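D-ribulose-5-phosphate 3-epimerase, putative (Plasmodium falciparum, PDB 1TQX) probably catalyses the interconversion of D-ribulose 5-phosphate and D-xylulose 5-phosphate, with one divalent metal ion bound per subunit. Local coordinates at residues M42-N47 against T90-A95; I119-K124 against Q128-I133; Q154-D159 against I184-I189. One frame throughout, in Å; residues are numbered along the deposited sequence.

Contact 1: residues M42-N47 against T90-A95; sequences MHFVPN and TFHFEA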
# COMPACT_ATOMS: atom_id res chain seq x y z
N MET A 42 -6.00 14.65 7.51
CA MET A 42 -6.96 15.04 8.54
C MET A 42 -8.36 15.31 7.98
O MET A 42 -9.24 15.82 8.68
CB MET A 42 -6.45 16.28 9.30
CG MET A 42 -7.20 16.57 10.59
SD MET A 42 -7.24 15.16 11.73
CE MET A 42 -5.62 15.24 12.40
N HIS A 43 -8.57 14.97 6.71
CA HIS A 43 -9.88 15.15 6.08
C HIS A 43 -10.42 13.82 5.57
O HIS A 43 -11.52 13.41 5.97
CB HIS A 43 -9.82 16.18 4.94
CG HIS A 43 -9.63 17.59 5.42
ND1 HIS A 43 -8.47 18.02 6.02
CD2 HIS A 43 -10.46 18.66 5.38
CE1 HIS A 43 -8.59 19.30 6.34
NE2 HIS A 43 -9.79 19.71 5.96
N PHE A 44 -9.67 13.14 4.71
CA PHE A 44 -10.13 11.85 4.20
C PHE A 44 -10.14 10.83 5.34
O PHE A 44 -10.95 9.91 5.36
CB PHE A 44 -9.23 11.36 3.07
CG PHE A 44 -9.70 10.08 2.46
CD1 PHE A 44 -10.81 10.07 1.61
CD2 PHE A 44 -9.09 8.87 2.77
CE1 PHE A 44 -11.30 8.87 1.09
CE2 PHE A 44 -9.57 7.67 2.26
CZ PHE A 44 -10.68 7.67 1.42
N VAL A 45 -9.21 11.00 6.28
CA VAL A 45 -9.12 10.16 7.46
C VAL A 45 -8.80 11.13 8.60
O VAL A 45 -8.19 12.18 8.37
CB VAL A 45 -8.00 9.09 7.36
CG1 VAL A 45 -8.39 8.03 6.34
CG2 VAL A 45 -6.68 9.74 6.96
N PRO A 46 -9.22 10.81 9.84
CA PRO A 46 -8.97 11.67 11.00
C PRO A 46 -7.55 11.64 11.58
O PRO A 46 -7.37 11.45 12.79
CB PRO A 46 -10.03 11.22 12.00
CG PRO A 46 -10.09 9.75 11.74
CD PRO A 46 -10.08 9.67 10.21
N ASN A 47 -6.55 11.84 10.73
CA ASN A 47 -5.16 11.82 11.15
C ASN A 47 -4.32 12.58 10.12
O ASN A 47 -4.64 12.57 8.93
CB ASN A 47 -4.69 10.35 11.24
CG ASN A 47 -3.39 10.19 12.01
OD1 ASN A 47 -2.86 9.08 12.12
ND2 ASN A 47 -2.86 11.28 12.55
N THR A 90 -0.90 5.47 -4.85
CA THR A 90 -2.17 4.76 -4.66
C THR A 90 -3.20 5.72 -4.09
O THR A 90 -3.01 6.27 -3.01
CB THR A 90 -1.98 3.56 -3.69
OG1 THR A 90 -1.07 2.62 -4.27
CG2 THR A 90 -3.32 2.87 -3.42
N PHE A 91 -4.30 5.92 -4.82
CA PHE A 91 -5.34 6.81 -4.34
C PHE A 91 -6.58 6.00 -3.98
O PHE A 91 -6.69 4.83 -4.35
CB PHE A 91 -5.68 7.89 -5.40
CG PHE A 91 -6.27 7.34 -6.67
CD1 PHE A 91 -7.65 7.16 -6.79
CD2 PHE A 91 -5.46 7.03 -7.75
CE1 PHE A 91 -8.21 6.68 -7.98
CE2 PHE A 91 -6.01 6.55 -8.95
CZ PHE A 91 -7.38 6.38 -9.06
N HIS A 92 -7.50 6.62 -3.24
CA HIS A 92 -8.72 5.92 -2.84
C HIS A 92 -9.89 6.08 -3.79
O HIS A 92 -10.19 7.17 -4.26
CB HIS A 92 -9.14 6.37 -1.43
CG HIS A 92 -8.53 5.55 -0.34
ND1 HIS A 92 -9.10 4.38 0.12
CD2 HIS A 92 -7.34 5.66 0.31
CE1 HIS A 92 -8.30 3.81 1.00
NE2 HIS A 92 -7.22 4.56 1.13
N PHE A 93 -10.53 4.95 -4.08
CA PHE A 93 -11.70 4.90 -4.95
C PHE A 93 -12.73 5.87 -4.36
O PHE A 93 -13.40 6.60 -5.09
CB PHE A 93 -12.24 3.46 -4.96
CG PHE A 93 -13.44 3.22 -5.85
CD1 PHE A 93 -13.39 3.50 -7.21
CD2 PHE A 93 -14.59 2.64 -5.33
CE1 PHE A 93 -14.48 3.20 -8.04
CE2 PHE A 93 -15.68 2.33 -6.15
CZ PHE A 93 -15.62 2.61 -7.51
N GLU A 94 -12.82 5.89 -3.03
CA GLU A 94 -13.77 6.75 -2.34
C GLU A 94 -13.44 8.24 -2.42
O GLU A 94 -14.33 9.08 -2.33
CB GLU A 94 -13.90 6.35 -0.86
CG GLU A 94 -14.28 4.88 -0.64
CD GLU A 94 -13.08 3.96 -0.64
OE1 GLU A 94 -11.96 4.46 -0.88
OE2 GLU A 94 -13.24 2.75 -0.41
N ALA A 95 -12.16 8.56 -2.58
CA ALA A 95 -11.75 9.96 -2.66
C ALA A 95 -12.30 10.62 -3.92
O ALA A 95 -12.47 11.84 -3.97
CB ALA A 95 -10.22 10.06 -2.64

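Contact 2: residues I119-K124 against Q128-I133; sequences ISIKPK and QKLVPI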
# COMPACT_ATOMS: atom_id res chain seq x y z
N ILE A 119 -4.94 1.63 -6.56
CA ILE A 119 -6.24 2.16 -6.15
C ILE A 119 -6.63 1.37 -4.91
O ILE A 119 -6.47 0.14 -4.87
CB ILE A 119 -7.32 2.03 -7.26
CG1 ILE A 119 -8.55 2.85 -6.87
CG2 ILE A 119 -7.70 0.57 -7.49
CD1 ILE A 119 -9.58 2.99 -7.99
N SER A 120 -7.13 2.06 -3.90
CA SER A 120 -7.51 1.41 -2.66
C SER A 120 -9.00 1.51 -2.34
O SER A 120 -9.67 2.46 -2.76
CB SER A 120 -6.69 1.99 -1.50
OG SER A 120 -6.97 1.32 -0.28
N ILE A 121 -9.50 0.51 -1.62
CA ILE A 121 -10.89 0.47 -1.19
C ILE A 121 -10.93 0.17 0.31
O ILE A 121 -10.19 -0.67 0.81
CB ILE A 121 -11.71 -0.63 -1.93
CG1 ILE A 121 -10.93 -1.95 -1.94
CG2 ILE A 121 -12.08 -0.16 -3.32
CD1 ILE A 121 -11.70 -3.11 -2.56
N LYS A 122 -11.81 0.88 1.02
CA LYS A 122 -11.96 0.70 2.45
C LYS A 122 -12.82 -0.54 2.74
O LYS A 122 -13.49 -1.06 1.85
CB LYS A 122 -12.58 1.96 3.07
CG LYS A 122 -11.70 3.20 2.87
CD LYS A 122 -12.11 4.37 3.75
CE LYS A 122 -13.42 5.00 3.32
NZ LYS A 122 -13.81 6.15 4.20
N PRO A 123 -12.80 -1.04 3.98
CA PRO A 123 -13.57 -2.22 4.37
C PRO A 123 -15.01 -2.32 3.88
O PRO A 123 -15.42 -3.36 3.37
CB PRO A 123 -13.48 -2.20 5.90
CG PRO A 123 -12.10 -1.63 6.12
CD PRO A 123 -12.06 -0.48 5.14
N LYS A 124 -15.77 -1.24 4.01
CA LYS A 124 -17.17 -1.25 3.59
C LYS A 124 -17.43 -1.07 2.10
O LYS A 124 -18.58 -1.12 1.67
CB LYS A 124 -17.95 -0.18 4.37
CG LYS A 124 -17.87 -0.33 5.88
CD LYS A 124 -18.63 0.78 6.58
CE LYS A 124 -18.46 0.71 8.09
NZ LYS A 124 -19.15 1.83 8.77
N GLN A 128 -16.35 -5.35 -6.33
CA GLN A 128 -16.85 -5.45 -7.69
C GLN A 128 -17.02 -4.11 -8.38
O GLN A 128 -17.05 -4.03 -9.61
CB GLN A 128 -18.17 -6.23 -7.72
CG GLN A 128 -18.03 -7.65 -7.19
CD GLN A 128 -19.22 -8.53 -7.52
OE1 GLN A 128 -19.50 -8.80 -8.69
NE2 GLN A 128 -19.93 -8.97 -6.50
N LYS A 129 -17.11 -3.04 -7.60
CA LYS A 129 -17.26 -1.71 -8.17
C LYS A 129 -15.98 -1.29 -8.90
O LYS A 129 -16.00 -0.34 -9.68
CB LYS A 129 -17.58 -0.68 -7.09
CG LYS A 129 -18.98 -0.78 -6.51
CD LYS A 129 -19.13 0.18 -5.34
CE LYS A 129 -20.47 0.05 -4.63
NZ LYS A 129 -21.47 1.02 -5.12
N LEU A 130 -14.88 -1.99 -8.65
CA LEU A 130 -13.60 -1.66 -9.29
C LEU A 130 -13.41 -2.28 -10.67
O LEU A 130 -12.54 -1.84 -11.43
CB LEU A 130 -12.43 -2.11 -8.41
CG LEU A 130 -12.22 -1.48 -7.03
CD1 LEU A 130 -10.99 -2.11 -6.39
CD2 LEU A 130 -12.04 0.03 -7.15
N VAL A 131 -14.21 -3.29 -10.99
CA VAL A 131 -14.08 -3.97 -12.28
C VAL A 131 -13.91 -3.07 -13.51
O VAL A 131 -12.99 -3.27 -14.30
CB VAL A 131 -15.27 -4.94 -12.50
CG1 VAL A 131 -15.17 -5.59 -13.87
CG2 VAL A 131 -15.25 -6.02 -11.42
N PRO A 132 -14.79 -2.08 -13.69
CA PRO A 132 -14.65 -1.21 -14.86
C PRO A 132 -13.26 -0.57 -14.97
O PRO A 132 -12.68 -0.47 -16.05
CB PRO A 132 -15.74 -0.17 -14.66
CG PRO A 132 -16.80 -0.94 -13.93
CD PRO A 132 -15.99 -1.72 -12.92
N ILE A 133 -12.71 -0.15 -13.83
CA ILE A 133 -11.40 0.48 -13.81
C ILE A 133 -10.29 -0.54 -14.04
O ILE A 133 -9.39 -0.32 -14.84
CB ILE A 133 -11.13 1.17 -12.46
CG1 ILE A 133 -12.25 2.15 -12.14
CG2 ILE A 133 -9.79 1.90 -12.52
CD1 ILE A 133 -12.23 2.67 -10.72

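Contact 3: residues Q154-D159 against I184-I189; sequences QSFMHD and IETTEI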
# COMPACT_ATOMS: atom_id res chain seq x y z
N GLN A 154 -4.48 -1.64 14.78
CA GLN A 154 -5.81 -2.26 14.80
C GLN A 154 -5.74 -3.72 14.36
O GLN A 154 -4.74 -4.16 13.80
CB GLN A 154 -6.76 -1.49 13.89
CG GLN A 154 -6.77 0.01 14.11
CD GLN A 154 -7.77 0.70 13.22
OE1 GLN A 154 -8.97 0.52 13.35
NE2 GLN A 154 -7.26 1.50 12.28
N SER A 155 -6.83 -4.46 14.58
CA SER A 155 -6.87 -5.88 14.23
C SER A 155 -7.30 -6.23 12.81
O SER A 155 -8.24 -5.65 12.26
CB SER A 155 -7.74 -6.64 15.23
OG SER A 155 -9.08 -6.19 15.18
N PHE A 156 -6.60 -7.19 12.23
CA PHE A 156 -6.84 -7.69 10.88
C PHE A 156 -8.28 -8.18 10.72
O PHE A 156 -8.76 -8.97 11.53
CB PHE A 156 -5.86 -8.84 10.61
CG PHE A 156 -6.01 -9.51 9.27
CD1 PHE A 156 -5.47 -8.94 8.12
CD2 PHE A 156 -6.65 -10.74 9.17
CE1 PHE A 156 -5.56 -9.59 6.90
CE2 PHE A 156 -6.74 -11.41 7.95
CZ PHE A 156 -6.19 -10.83 6.81
N MET A 157 -8.96 -7.71 9.68
CA MET A 157 -10.34 -8.12 9.41
C MET A 157 -10.32 -9.30 8.45
O MET A 157 -10.15 -9.13 7.25
CB MET A 157 -11.13 -6.97 8.80
CG MET A 157 -11.30 -5.78 9.73
SD MET A 157 -12.01 -4.35 8.89
CE MET A 157 -13.68 -4.96 8.56
N HIS A 158 -10.51 -10.50 9.00
CA HIS A 158 -10.50 -11.71 8.19
C HIS A 158 -11.61 -11.73 7.13
O HIS A 158 -11.48 -12.41 6.11
CB HIS A 158 -10.61 -12.94 9.09
CG HIS A 158 -10.31 -14.24 8.41
ND1 HIS A 158 -11.07 -14.73 7.36
CD2 HIS A 158 -9.33 -15.15 8.62
CE1 HIS A 158 -10.56 -15.88 6.96
NE2 HIS A 158 -9.51 -16.16 7.70
N ASP A 159 -12.68 -11.00 7.38
CA ASP A 159 -13.80 -10.97 6.44
C ASP A 159 -13.50 -10.21 5.14
O ASP A 159 -14.34 -10.13 4.25
CB ASP A 159 -15.05 -10.40 7.12
CG ASP A 159 -14.90 -8.94 7.51
OD1 ASP A 159 -13.77 -8.52 7.86
OD2 ASP A 159 -15.92 -8.22 7.49
N ILE A 184 2.77 -12.26 11.03
CA ILE A 184 3.13 -13.53 10.40
C ILE A 184 1.92 -14.40 10.04
O ILE A 184 1.82 -14.90 8.92
CB ILE A 184 4.12 -14.33 11.29
CG1 ILE A 184 5.49 -13.65 11.25
CG2 ILE A 184 4.24 -15.78 10.79
CD1 ILE A 184 6.54 -14.29 12.15
N GLU A 185 0.99 -14.55 10.98
CA GLU A 185 -0.18 -15.37 10.74
C GLU A 185 -1.17 -14.82 9.72
O GLU A 185 -1.69 -15.56 8.89
CB GLU A 185 -0.92 -15.66 12.05
CG GLU A 185 -2.03 -16.70 11.90
CD GLU A 185 -2.75 -17.00 13.19
OE1 GLU A 185 -3.60 -17.92 13.18
OE2 GLU A 185 -2.49 -16.33 14.21
N THR A 186 -1.46 -13.51 9.78
CA THR A 186 -2.40 -12.93 8.84
C THR A 186 -1.79 -12.73 7.45
O THR A 186 -2.51 -12.53 6.47
CB THR A 186 -3.01 -11.61 9.36
OG1 THR A 186 -1.98 -10.65 9.61
CG2 THR A 186 -3.79 -11.87 10.66
N THR A 187 -0.46 -12.78 7.37
CA THR A 187 0.20 -12.66 6.08
C THR A 187 -0.02 -14.00 5.36
O THR A 187 -0.33 -14.03 4.17
CB THR A 187 1.72 -12.40 6.22
OG1 THR A 187 1.94 -11.05 6.65
CG2 THR A 187 2.42 -12.62 4.89
N GLU A 188 0.12 -15.10 6.10
CA GLU A 188 -0.08 -16.42 5.51
C GLU A 188 -1.52 -16.53 5.03
O GLU A 188 -1.79 -17.05 3.95
CB GLU A 188 0.21 -17.53 6.53
CG GLU A 188 0.20 -18.92 5.90
CD GLU A 188 0.58 -20.04 6.87
OE1 GLU A 188 0.65 -21.21 6.42
OE2 GLU A 188 0.79 -19.76 8.07
N ILE A 189 -2.46 -16.04 5.85
CA ILE A 189 -3.86 -16.08 5.48
C ILE A 189 -4.11 -15.24 4.22
O ILE A 189 -4.81 -15.68 3.30
CB ILE A 189 -4.75 -15.54 6.61
CG1 ILE A 189 -4.76 -16.51 7.79
CG2 ILE A 189 -6.17 -15.30 6.10
CD1 ILE A 189 -5.53 -16.01 9.00

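Contact 1: residues M42-N47 against T90-A95
The backbones come closest at Phe-44 and Ala-95, whose CA atoms lie 7.3 Å apart, so side chains must bridge the distance. Phe-44 does most of this work. Its CG is anti to the backbone N (chi1 -176°), and the ring extends from the loop toward the end of strand 88-92. It reaches His-92 with its far end. Phe-44 CE2 sits over one face of the imidazole, displaced toward the rim, and is 3.5 Å from His-92 CG. Phe-44 CZ lies 3.5 Å from His-92 CB. The two planes are inclined at 37°, with centroids 4.8 Å apart, so the pair is oblique.

Phe-44 CE1, next to CZ on the rim, meets the turn after the strand. It is 3.8 Å from Ala-95 N and 4.1 Å from Ala-95 CB. Glu-94 CB comes in at the ring edge, near its plane.

The fold is a TIM barrel, and the contact joins the loop after strand 34-40 to the end of strand 88-92 and the turn that follows it. Zinc is held by His-36, Asp-38, His-70 and Asp-179. His-92 is a second-shell residue here, because its NE2 is hydrogen-bonded to NE2 of the zinc ligand His-70. The other nitrogen is also used: His-92 ND1 donates to Glu-94 OE1 at 3.0 Å. That bond lies close to the imidazole plane and meets the carboxylate on its syn side, 26° out of the carboxylate plane. With both nitrogens bonded, the rotation of the imidazole is fixed, and Phe-44 packs against a ring already held in place. Glu-94 bends at chi2, which brings its carboxylate back to the histidine. Its OE2 is hydrogen-bonded to Thr-125 OG1 and Lys-122 N. Phe-44 also touches Met-72 of strand 66-72.

Contact 2: residues I119-K124 against Q128-I133
Leu-130 packs between Ile-121 and Ile-119, two residues apart on strand 116-121. Its CB points toward the strand. Beyond it, CG is anti to the carbonyl carbon (chi1 -64°), and Leu-130 CG lies 3.9 Å from Ile-121 CG2. The chain then forks. Leu-130 CD1 turns to Ile-121 and is 3.8 Å from its CG2 and 4.0 Å from its CD1. Leu-130 CD2 reaches both isoleucines: it is 3.8 Å from Ile-121 CG2 and 3.9 Å from Ile-119 CD1. Leu-130 and Ile-119 run past each other in opposite directions.

Ile-133, one turn further on, adds a methyl to this cluster. Its CD1 is 3.8 Å from Ile-119 CD1. Ile-119 extends straight from the strand, with chi1 and chi2 both near 180°, and so its terminal methyl meets both Leu-130 and Ile-133.

Strand 116-121 is met by the 3-10 turn that holds Leu-130 and by the short helix 131-134 after it; strand 141-145 completes this beta-alpha-beta unit of the barrel. Ile-119 and Ile-133 also touch Cys-103 of helix 100-111. All four touching residues are buried and apolar. The contact therefore rests on methyl packing and the exclusion of water, with nothing polar to fix its direction.

Contact 3: residues Q154-D159 against I184-I189
Phe-156 lays its ring against Thr-186, and this pair forms the centre of the contact. Thr-186 CB stands over the middle of the ring, 3.7 Å from the centroid and 11° off the ring normal. This is a CH-pi contact. The methyl of the threonine lies toward the base of the ring: Thr-186 CG2 is 3.4 Å from Phe-156 CD2 and 3.7 Å from Phe-156 CB. With chi1 at 178°, the Phe-156 side chain points straight away from its own N and carries the ring from the loop to the helix.

The hydroxyl of Thr-186 is engaged elsewhere. Thr-186 OG1 is hydrogen-bonded to Asn-183 N and to Gly-181 O, just before the helix. These bonds hold the rotation of the threonine, with its carbon side turned to the ring.

Ile-189 lies one turn along the same helix face. Its CG2 is 4.3 Å from Phe-156 CE2, approaching obliquely, and 3.8 Å from His-158 NE2. Ile-189 CD1 is 3.9 Å from His-158 CD2. The exposed imidazole thus lies across two methyls of the isoleucine at the surface.

Residues 154-159 directly follow Gly-150 to Gly-153, predicted to bind substrate, as is Gly-181 close to the Phe-156 side chain. The contact joins the loop after strand 141-145 to the start of helix 184-193. Met-161 of helix 161-170 touches both Phe-156 and Ile-189, and the other side of helix 184-193 is packed by helix 210-223.

Contact 2 is fully buried, contact 1 partly so, and contact 3 lies at the surface. Contacts 1 and 2 share the barrel sheet, since strands 88-92 and 116-121 are neighbours in it. Phe-91 O is probably hydrogen-bonded to Ser-120 N, between the two strands, and Glu-94 makes a second link between these contacts. Contact 3 meets contact 2 where Met-157 packs on Pro-123, and it does not touch contact 1. The chemistry follows the place. Between strand and helix, contact 2 is purely aliphatic. Contacts 1 and 3 each use a phenylalanine from a loop after a strand, but only in contact 1 does it pack on a residue bonded to a zinc ligand.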